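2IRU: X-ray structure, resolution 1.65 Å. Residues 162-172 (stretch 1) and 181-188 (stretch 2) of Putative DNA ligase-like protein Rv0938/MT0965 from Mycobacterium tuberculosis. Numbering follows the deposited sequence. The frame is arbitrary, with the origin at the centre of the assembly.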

# COMPACT_ATOMS: atom_id res chain seq x y z
N LEU A 162 -0.55 -19.04 10.85
CA LEU A 162 -0.36 -18.52 12.22
C LEU A 162 -1.45 -17.51 12.59
O LEU A 162 -2.00 -17.52 13.70
N LEU A 163 -1.77 -16.63 11.65
CA LEU A 163 -2.82 -15.64 11.90
C LEU A 163 -4.19 -16.32 12.08
O LEU A 163 -4.99 -15.90 12.92
N ALA A 164 -4.42 -17.38 11.31
CA ALA A 164 -5.69 -18.11 11.32
C ALA A 164 -5.97 -18.73 12.69
O ALA A 164 -7.14 -18.88 13.09
N ASP A 165 -4.89 -19.07 13.39
CA ASP A 165 -4.96 -19.64 14.74
C ASP A 165 -5.57 -18.66 15.77
O ASP A 165 -6.13 -19.10 16.79
N ILE A 166 -5.43 -17.36 15.52
CA ILE A 166 -6.09 -16.32 16.32
C ILE A 166 -7.34 -15.76 15.62
O ILE A 166 -7.78 -14.64 15.91
N GLY A 167 -7.91 -16.54 14.70
CA GLY A 167 -9.18 -16.21 14.07
C GLY A 167 -9.12 -14.99 13.17
O GLY A 167 -10.13 -14.30 12.97
N LEU A 168 -7.94 -14.74 12.62
CA LEU A 168 -7.72 -13.64 11.69
C LEU A 168 -7.58 -14.19 10.28
O LEU A 168 -7.20 -15.36 10.08
N VAL A 169 -7.95 -13.35 9.31
CA VAL A 169 -7.95 -13.71 7.89
C VAL A 169 -6.88 -12.85 7.21
O VAL A 169 -6.74 -11.69 7.54
N THR A 170 -6.16 -13.42 6.26
CA THR A 170 -5.05 -12.74 5.61
C THR A 170 -5.27 -12.60 4.10
O THR A 170 -5.73 -13.56 3.44
N PHE A 171 -4.91 -11.44 3.57
CA PHE A 171 -5.08 -11.13 2.15
C PHE A 171 -3.73 -10.85 1.50
O PHE A 171 -2.99 -9.95 1.96
N PRO A 172 -3.42 -11.55 0.40
CA PRO A 172 -2.16 -11.20 -0.24
C PRO A 172 -2.26 -10.13 -1.31
O PRO A 172 -3.25 -10.03 -2.01
N HIS A 181 3.08 -8.27 -0.02
CA HIS A 181 2.51 -7.76 1.23
C HIS A 181 1.32 -8.62 1.63
O HIS A 181 0.59 -9.10 0.76
N LEU A 182 1.15 -8.82 2.94
CA LEU A 182 0.01 -9.56 3.48
C LEU A 182 -0.70 -8.61 4.44
O LEU A 182 -0.03 -8.02 5.28
N TYR A 183 -2.01 -8.44 4.28
CA TYR A 183 -2.81 -7.60 5.17
C TYR A 183 -3.80 -8.47 5.95
O TYR A 183 -4.36 -9.43 5.42
N THR A 184 -4.02 -8.10 7.21
CA THR A 184 -4.96 -8.81 8.06
C THR A 184 -5.80 -7.78 8.85
O THR A 184 -5.25 -7.00 9.63
N PRO A 185 -7.12 -7.78 8.65
CA PRO A 185 -7.89 -6.82 9.46
C PRO A 185 -7.98 -7.29 10.92
O PRO A 185 -8.11 -8.50 11.19
N LEU A 186 -7.92 -6.33 11.83
CA LEU A 186 -7.99 -6.60 13.27
C LEU A 186 -9.43 -6.69 13.76
O LEU A 186 -10.27 -5.85 13.43
N ASP A 187 -9.72 -7.74 14.53
CA ASP A 187 -11.00 -7.87 15.22
C ASP A 187 -11.17 -6.75 16.23
O ASP A 187 -12.19 -6.05 16.24
N GLU A 188 -10.18 -6.59 17.10
CA GLU A 188 -10.25 -5.54 18.12
C GLU A 188 -9.17 -4.49 17.89
O GLU A 188 -8.03 -4.83 17.51

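What fixes the two backbones side by side, and where does that leave the side chains? Phe171 and Tyr183 form an antiparallel hydrogen-bonded pair: Phe171 N donates to Tyr183 O at 2.8 Å, and Tyr183 N donates to Phe171 O at 2.9 Å, both nearly straight. The same carbonyls also accept CA-H...O contacts, Thr170 CA lying 3.4 Å from Tyr183 O and Leu182 CA 3.4 Å from Phe171 O. Pro172 and Leu182 make the next, non-hydrogen-bonded pair. This register sends the side chains of Phe171 and Tyr183 to one face of the sheet and those of Pro172 and Leu182 to the other.

Which apolar side chains fill the two faces? Phe171 is an m rotamer with chi2 of -94°, and its ring reaches along the sheet to Pro185, with Phe171 CE2 3.6 Å from Pro185 CD; the proline meets the ring at its edge. Tyr183, also m, starts on the same face, but the end of its side chain leads away from the first stretch, so it shares the face with Phe171 without a close ring-to-ring contact. On the other face, Leu182 (m, t) packs against the C-gamma endo ring of Pro172, Leu182 CD2 standing 3.9 Å from Pro172 CB. The methyl Thr170 CG2 extends this patch by approaching Leu182 CB to 3.7 Å.

How do the residues beyond the paired strands close the contact? Leu168 (m, t) does much of this work. Its CA-to-CB bond points sideways, yet the end of the side chain comes nearer the second stretch, bringing Leu168 CD2 to 3.5 Å from Pro185 O and 4.3 Å from Asp187 OD1. At its base, Leu168 CB lies 3.5 Å from Thr184 CG2. Leu163, from the helix, points toward the second stretch; its m, t rotamer places Leu163 CD1 3.2 Å from Thr184 OG1, a close approach of a methyl group to a hydroxyl. Thr184 is thus touched on its methyl by Leu168 and on its hydroxyl by Leu163. Asp187 (m) also points toward the first stretch, but at this exposed margin its OD2 comes no nearer than 4.2 Å to Gly167 O.

Where are polar groups satisfied across the contact? Thr170 and Thr184 are both m rotamers, and their hydroxyls meet in a buried hydrogen bond, Thr184 OG1 donating to Thr170 OG1 at 3.2 Å. This gives the two side chains a direct polar link, with Leu163 CD1 3.2 Å from Thr184 OG1 beside it. Farther along, the backbones are bridged by water 1, which accepts from Val169 N at 2.9 Å and donates to Pro185 O at 2.7 Å. The water therefore connects an amide and a carbonyl that do not bond directly, carrying the backbone connection past the paired strands. Val169 O instead receives a CA-H...O contact from Thr184 CA at 3.4 Å, while the Val169 side chain, a t rotamer, points sideways and stays at the exposed margin.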

# COMPACT_ATOMS: atom_id res chain seq x y z
CB LEU A 162 1.02 -17.89 12.39
CG LEU A 162 2.33 -18.65 12.62
CD1 LEU A 162 3.00 -19.11 11.39
CD2 LEU A 162 3.29 -17.75 13.39
CB LEU A 163 -2.82 -14.58 10.80
CG LEU A 163 -1.55 -13.72 10.78
CD1 LEU A 163 -1.48 -12.87 9.49
CD2 LEU A 163 -1.41 -12.83 12.04
CB ALA A 164 -5.70 -19.19 10.24
CB ASP A 165 -3.56 -20.07 15.17
CG ASP A 165 -3.03 -21.25 14.36
OD1 ASP A 165 -3.84 -21.90 13.67
OD2 ASP A 165 -1.81 -21.52 14.41
CB ILE A 166 -5.13 -15.15 16.71
CG1 ILE A 166 -3.72 -15.65 17.04
CG2 ILE A 166 -5.70 -14.27 17.84
CD1 ILE A 166 -2.72 -15.14 16.00
CB LEU A 168 -6.47 -12.84 12.10
CG LEU A 168 -6.48 -12.12 13.46
CD1 LEU A 168 -5.09 -11.52 13.70
CD2 LEU A 168 -7.57 -11.05 13.54
CB VAL A 169 -9.35 -13.46 7.26
CG1 VAL A 169 -9.36 -13.68 5.75
CG2 VAL A 169 -10.45 -14.33 7.95
CB THR A 170 -3.74 -13.50 5.91
OG1 THR A 170 -3.67 -13.72 7.33
CG2 THR A 170 -2.50 -12.74 5.47
CB PHE A 171 -5.97 -9.87 1.97
CG PHE A 171 -7.34 -10.02 2.58
CD1 PHE A 171 -8.41 -10.46 1.80
CD2 PHE A 171 -7.55 -9.73 3.94
CE1 PHE A 171 -9.69 -10.60 2.35
CE2 PHE A 171 -8.83 -9.87 4.50
CZ PHE A 171 -9.90 -10.31 3.72
CB PRO A 172 -1.72 -12.53 -0.89
CG PRO A 172 -3.01 -13.31 -1.13
CD PRO A 172 -4.11 -12.68 -0.27
CB HIS A 181 2.04 -6.31 1.12
CG HIS A 181 3.15 -5.33 0.98
ND1 HIS A 181 3.86 -4.86 2.07
CD2 HIS A 181 3.64 -4.67 -0.09
CE1 HIS A 181 4.77 -3.99 1.66
NE2 HIS A 181 4.68 -3.88 0.34
CB LEU A 182 0.43 -10.82 4.28
CG LEU A 182 1.25 -11.87 3.53
CD1 LEU A 182 1.48 -13.10 4.43
CD2 LEU A 182 0.51 -12.31 2.27
CB TYR A 183 -3.62 -6.60 4.37
CG TYR A 183 -2.80 -5.52 3.70
CD1 TYR A 183 -2.50 -4.33 4.39
CD2 TYR A 183 -2.31 -5.67 2.39
CE1 TYR A 183 -1.75 -3.31 3.80
CE2 TYR A 183 -1.54 -4.63 1.77
CZ TYR A 183 -1.28 -3.45 2.49
OH TYR A 183 -0.52 -2.44 1.93
CB THR A 184 -4.23 -9.73 9.03
OG1 THR A 184 -3.41 -10.65 8.27
CG2 THR A 184 -5.28 -10.46 9.86
CB PRO A 185 -9.26 -6.79 8.78
CG PRO A 185 -9.38 -8.15 8.14
CD PRO A 185 -7.98 -8.60 7.78
CB LEU A 186 -7.21 -5.54 14.06
CG LEU A 186 -5.67 -5.50 13.84
CD1 LEU A 186 -5.03 -4.29 14.54
CD2 LEU A 186 -4.93 -6.80 14.22
CB ASP A 187 -11.12 -9.23 15.91
CG ASP A 187 -11.60 -10.32 14.97
OD1 ASP A 187 -11.73 -10.05 13.75
OD2 ASP A 187 -11.87 -11.43 15.47
CB GLU A 188 -10.24 -6.10 19.55
CG GLU A 188 -9.19 -7.16 19.86
CD GLU A 188 -9.28 -7.69 21.28
OE1 GLU A 188 -8.22 -7.96 21.89
OE2 GLU A 188 -10.42 -7.84 21.80
O HOH W 1 -9.02 -10.87 10.36